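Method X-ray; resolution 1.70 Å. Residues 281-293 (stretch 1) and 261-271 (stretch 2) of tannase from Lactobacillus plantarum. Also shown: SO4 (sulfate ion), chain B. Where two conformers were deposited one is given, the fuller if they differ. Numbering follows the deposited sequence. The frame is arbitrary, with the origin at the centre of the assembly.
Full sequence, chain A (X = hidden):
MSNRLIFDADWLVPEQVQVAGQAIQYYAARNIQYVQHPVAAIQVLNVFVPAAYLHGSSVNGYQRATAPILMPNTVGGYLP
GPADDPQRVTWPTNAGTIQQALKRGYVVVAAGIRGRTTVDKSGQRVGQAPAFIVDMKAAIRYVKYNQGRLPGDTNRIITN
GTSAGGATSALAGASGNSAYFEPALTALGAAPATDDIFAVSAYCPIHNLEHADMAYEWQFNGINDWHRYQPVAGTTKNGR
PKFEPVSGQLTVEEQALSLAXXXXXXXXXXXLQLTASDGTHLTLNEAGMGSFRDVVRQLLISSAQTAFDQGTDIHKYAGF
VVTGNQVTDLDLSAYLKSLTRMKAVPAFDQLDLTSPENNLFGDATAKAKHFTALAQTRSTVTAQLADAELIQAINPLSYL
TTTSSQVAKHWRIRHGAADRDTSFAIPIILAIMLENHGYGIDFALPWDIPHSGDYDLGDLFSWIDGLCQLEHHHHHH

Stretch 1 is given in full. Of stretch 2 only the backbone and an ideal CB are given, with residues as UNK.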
# COMPACT_ATOMS: atom_id res chain seq x y z
N HIS A 281 -16.22 11.74 -19.31
CA HIS A 281 -14.83 11.93 -18.89
C HIS A 281 -14.70 12.93 -17.74
O HIS A 281 -15.20 14.05 -17.82
CB HIS A 281 -13.98 12.39 -20.07
CG HIS A 281 -13.87 11.39 -21.17
ND1 HIS A 281 -13.33 11.69 -22.40
CD2 HIS A 281 -14.23 10.09 -21.23
CE1 HIS A 281 -13.35 10.62 -23.17
NE2 HIS A 281 -13.89 9.63 -22.49
N LEU A 282 -14.02 12.52 -16.68
CA LEU A 282 -13.81 13.39 -15.52
C LEU A 282 -12.63 14.31 -15.83
O LEU A 282 -11.61 13.86 -16.36
CB LEU A 282 -13.50 12.56 -14.27
CG LEU A 282 -14.64 11.66 -13.78
CD1 LEU A 282 -14.17 10.86 -12.57
CD2 LEU A 282 -15.85 12.51 -13.42
N THR A 283 -12.77 15.58 -15.48
CA THR A 283 -11.71 16.55 -15.77
C THR A 283 -11.52 17.62 -14.70
O THR A 283 -12.27 17.70 -13.72
CB THR A 283 -11.99 17.30 -17.10
OG1 THR A 283 -13.22 18.02 -16.97
CG2 THR A 283 -12.10 16.33 -18.27
N LEU A 284 -10.49 18.43 -14.92
CA LEU A 284 -10.17 19.55 -14.05
C LEU A 284 -9.81 20.70 -14.99
O LEU A 284 -9.21 20.48 -16.04
CB LEU A 284 -8.95 19.24 -13.18
CG LEU A 284 -9.15 18.27 -12.01
CD1 LEU A 284 -7.81 18.04 -11.32
CD2 LEU A 284 -10.18 18.83 -11.04
N ASN A 285 -10.19 21.92 -14.63
CA ASN A 285 -9.85 23.04 -15.48
C ASN A 285 -8.51 23.59 -15.04
O ASN A 285 -7.86 23.04 -14.15
CB ASN A 285 -10.92 24.14 -15.43
CG ASN A 285 -11.06 24.77 -14.06
OD1 ASN A 285 -10.14 24.72 -13.24
ND2 ASN A 285 -12.22 25.38 -13.81
N GLU A 286 -8.11 24.70 -15.65
CA GLU A 286 -6.83 25.32 -15.33
C GLU A 286 -6.68 25.73 -13.87
O GLU A 286 -5.56 25.84 -13.37
CB GLU A 286 -6.61 26.52 -16.26
CG GLU A 286 -5.39 27.36 -15.95
CD GLU A 286 -5.69 28.50 -14.99
OE1 GLU A 286 -4.76 29.26 -14.66
OE2 GLU A 286 -6.86 28.65 -14.58
N ALA A 287 -7.79 25.92 -13.16
CA ALA A 287 -7.73 26.34 -11.76
C ALA A 287 -7.89 25.20 -10.75
O ALA A 287 -7.95 25.45 -9.54
CB ALA A 287 -8.79 27.41 -11.50
N GLY A 288 -7.94 23.97 -11.22
CA GLY A 288 -8.08 22.85 -10.31
C GLY A 288 -9.51 22.58 -9.90
O GLY A 288 -9.77 21.84 -8.95
N MSE A 289 -10.45 23.18 -10.62
CA MSE A 289 -11.88 23.00 -10.35
C MSE A 289 -12.44 22.08 -11.43
O MSE A 289 -11.82 21.89 -12.47
CB MSE A 289 -12.61 24.35 -10.42
CG MSE A 289 -12.02 25.46 -9.58
SE MSE A 289 -11.98 25.05 -7.70
CE MSE A 289 -13.87 25.12 -7.32
N GLY A 290 -13.62 21.51 -11.18
CA GLY A 290 -14.20 20.65 -12.19
C GLY A 290 -14.85 19.38 -11.68
O GLY A 290 -14.93 19.13 -10.48
N SER A 291 -15.30 18.55 -12.62
CA SER A 291 -15.97 17.31 -12.27
C SER A 291 -15.15 16.39 -11.38
O SER A 291 -15.70 15.74 -10.49
CB SER A 291 -16.40 16.57 -13.55
OG SER A 291 -15.33 16.43 -14.46
N PHE A 292 -13.84 16.33 -11.59
CA PHE A 292 -13.02 15.46 -10.75
C PHE A 292 -12.96 16.01 -9.33
O PHE A 292 -12.99 15.25 -8.36
CB PHE A 292 -11.59 15.32 -11.28
CG PHE A 292 -10.75 14.37 -10.47
CD1 PHE A 292 -10.95 12.99 -10.56
CD2 PHE A 292 -9.80 14.85 -9.58
CE1 PHE A 292 -10.21 12.11 -9.77
CE2 PHE A 292 -9.06 13.98 -8.79
CZ PHE A 292 -9.26 12.61 -8.88
N ARG A 293 -12.85 17.33 -9.19
CA ARG A 293 -12.80 17.93 -7.86
C ARG A 293 -14.10 17.61 -7.13
O ARG A 293 -14.10 17.34 -5.92
CB ARG A 293 -12.62 19.44 -7.96
CG ARG A 293 -12.48 20.12 -6.60
CD ARG A 293 -12.39 21.63 -6.72
NE ARG A 293 -12.17 22.28 -5.43
CZ ARG A 293 -10.98 22.45 -4.87
NH1 ARG A 293 -9.88 22.03 -5.48
NH2 ARG A 293 -10.88 23.06 -3.69
N UNK A 261 2.98 22.82 -10.14
CA UNK A 261 2.64 21.41 -10.00
C UNK A 261 1.13 21.24 -10.04
O UNK A 261 0.62 20.31 -10.68
CB UNK A 261 3.21 20.84 -8.70
N UNK A 262 0.41 22.13 -9.38
CA UNK A 262 -1.05 22.06 -9.36
C UNK A 262 -1.60 22.22 -10.77
O UNK A 262 -2.49 21.47 -11.19
CB UNK A 262 -1.63 23.13 -8.44
N UNK A 263 -1.09 23.20 -11.50
CA UNK A 263 -1.54 23.44 -12.87
C UNK A 263 -1.31 22.22 -13.75
O UNK A 263 -2.18 21.83 -14.53
CB UNK A 263 -0.82 24.65 -13.46
N UNK A 264 -0.14 21.60 -13.62
CA UNK A 264 0.16 20.44 -14.43
C UNK A 264 -0.68 19.22 -14.07
O UNK A 264 -0.89 18.34 -14.91
CB UNK A 264 1.65 20.10 -14.30
N UNK A 265 -1.18 19.16 -12.84
CA UNK A 265 -2.01 18.03 -12.46
C UNK A 265 -3.28 17.99 -13.31
O UNK A 265 -3.80 16.92 -13.61
CB UNK A 265 -2.36 18.10 -10.97
N UNK A 266 -3.79 19.16 -13.70
CA UNK A 266 -5.00 19.19 -14.53
C UNK A 266 -4.76 18.44 -15.83
O UNK A 266 -5.60 17.66 -16.28
CB UNK A 266 -5.43 20.63 -14.82
N UNK A 267 -3.60 18.68 -16.44
CA UNK A 267 -3.28 18.01 -17.69
C UNK A 267 -3.13 16.51 -17.48
O UNK A 267 -3.65 15.72 -18.27
CB UNK A 267 -2.00 18.59 -18.29
N UNK A 268 -2.42 16.13 -16.43
CA UNK A 268 -2.23 14.72 -16.12
C UNK A 268 -3.58 14.04 -15.87
O UNK A 268 -3.90 13.01 -16.46
CB UNK A 268 -1.32 14.56 -14.90
N UNK A 269 -4.37 14.64 -14.99
CA UNK A 269 -5.68 14.08 -14.66
C UNK A 269 -6.56 13.94 -15.90
O UNK A 269 -7.13 12.88 -16.16
CB UNK A 269 -6.38 14.96 -13.62
N UNK A 270 -6.66 15.01 -16.69
CA UNK A 270 -7.49 14.96 -17.88
C UNK A 270 -7.07 13.89 -18.88
O UNK A 270 -7.93 13.22 -19.47
CB UNK A 270 -7.48 16.33 -18.57
N UNK A 271 -5.77 13.70 -19.07
CA UNK A 271 -5.31 12.71 -20.04
C UNK A 271 -5.51 11.27 -19.61
O UNK A 271 -5.37 10.35 -20.42
CB UNK A 271 -3.83 12.94 -20.33
S SO4 B . -14.52 24.00 -2.99
O1 SO4 B . -15.41 23.09 -2.24
O2 SO4 B . -13.21 24.09 -2.33
O3 SO4 B . -14.35 23.49 -4.37
O4 SO4 B . -15.13 25.34 -3.04

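Stretch 2 is helical, and stretch 1 packs along one side of it. Its backbone angles are helical, with no position that calls for glycine.

Position 261 is out of reach of stretch 1, so the visible atoms set no preference. The residue is L261.

At 262 CA-to-CB points sideways, and the ideal CB has nothing of stretch 1 within 5.5 Å. The carbonyl of A287 is unpaired within stretch 1, so a long side chain ending in a donor would suit; lysine or arginine are candidates. The residue is K262. Its chain is extended through chi3, and NZ donates to A287 O at 2.7 Å. It also runs past G288. An ideal CB there would clash with K262 CE, at 2.7 Å, and the backbone angles of G288 already call for glycine.

Position 263 points sideways, its ideal CB 4.9 Å from E286 O. Small or polar residues would fit. It is A263, which adds little.

Position 264 is out of reach and unconstrained from here. It is Q264.

At 265 the ideal CB points sideways, 5.5 Å from L284 CD1, with the F292 ring farther on. A large apolar side chain could reach both. The residue is F265. Its CD2 lies 3.7 Å from L284 CD1, and F292 CE2 sits at the edge of its ring.

Position 266 points toward stretch 1. The ideal CB is 3.5 Å from N285 O, leaving little depth for a long side chain. A small donor is favoured: serine, perhaps threonine. It is S266, whose OG donates to N285 O at 2.7 Å and packs 3.7 Å from L284 CB.

Position 267 points away and 268 is out of reach; many residues would do at either. They are T267 and Y268.

Position 269 points toward L284 and F292, its ideal CB 4.1 Å from L284 CD1. Leucine, isoleucine or methionine would suit this apolar site. It is L269. Its CG lies 3.9 Å from L284 CD1, and its CD2 sits 3.8 Å from the centroid of the F292 ring, almost on the ring normal.

At 270 CA-to-CB points sideways, but L284 offers both a backbone NH and a carbonyl nearby. A short amide can answer both; aspartate could meet the NH alone. It is N270. L284 N donates to N270 OD1 at 2.8 Å, and N270 ND2 donates to L284 O at 3.0 Å.

Position 271 points away, and polar residues would be at ease. It is Q271, whose NE2 donates to Y268 O at 2.9 Å.

Stretch 2, residues 261-271: LKAQFSTYLNQ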
# COMPACT_ATOMS: atom_id res chain seq x y z
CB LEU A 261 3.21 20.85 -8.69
CG LEU A 261 4.70 20.49 -8.74
CD1 LEU A 261 5.28 20.38 -7.34
CD2 LEU A 261 4.87 19.17 -9.49
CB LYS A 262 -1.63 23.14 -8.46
CG LYS A 262 -3.14 23.31 -8.60
CD LYS A 262 -3.72 24.16 -7.47
CE LYS A 262 -5.23 24.32 -7.64
NZ LYS A 262 -5.35 25.40 -8.89
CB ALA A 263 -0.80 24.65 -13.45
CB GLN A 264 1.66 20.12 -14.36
CG GLN A 264 2.52 21.10 -15.16
CD GLN A 264 2.02 21.27 -16.60
OE1 GLN A 264 1.17 22.12 -16.88
NE2 GLN A 264 2.55 20.45 -17.50
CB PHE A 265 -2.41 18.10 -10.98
CG PHE A 265 -3.19 16.90 -10.51
CD1 PHE A 265 -2.60 15.64 -10.48
CD2 PHE A 265 -4.52 17.02 -10.11
CE1 PHE A 265 -3.32 14.52 -10.05
CE2 PHE A 265 -5.25 15.91 -9.68
CZ PHE A 265 -4.64 14.65 -9.66
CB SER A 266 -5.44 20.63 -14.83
OG SER A 266 -5.86 21.29 -13.65
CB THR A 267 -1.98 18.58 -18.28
OG1 THR A 267 -2.17 19.98 -18.53
CG2 THR A 267 -1.63 17.88 -19.58
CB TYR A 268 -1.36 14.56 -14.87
CG TYR A 268 -1.36 13.14 -14.35
CD1 TYR A 268 -0.80 12.10 -15.09
CD2 TYR A 268 -1.98 12.83 -13.14
CE1 TYR A 268 -0.86 10.78 -14.63
CE2 TYR A 268 -2.04 11.52 -12.67
CZ TYR A 268 -1.48 10.50 -13.43
OH TYR A 268 -1.54 9.20 -12.97
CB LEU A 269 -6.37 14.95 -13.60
CG LEU A 269 -7.68 14.49 -12.94
CD1 LEU A 269 -8.86 14.73 -13.87
CD2 LEU A 269 -7.57 13.03 -12.54
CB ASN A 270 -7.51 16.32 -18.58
CG ASN A 270 -8.23 17.38 -17.77
OD1 ASN A 270 -8.95 17.07 -16.82
ND2 ASN A 270 -8.05 18.65 -18.14
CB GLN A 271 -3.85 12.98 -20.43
CG GLN A 271 -2.85 12.89 -19.30
CD GLN A 271 -2.31 11.49 -19.09
OE1 GLN A 271 -1.80 10.86 -20.02
NE2 GLN A 271 -2.42 10.99 -17.87
O HOH W 1 -9.77 11.89 -16.28
O HOH W 2 -10.65 13.26 -19.23
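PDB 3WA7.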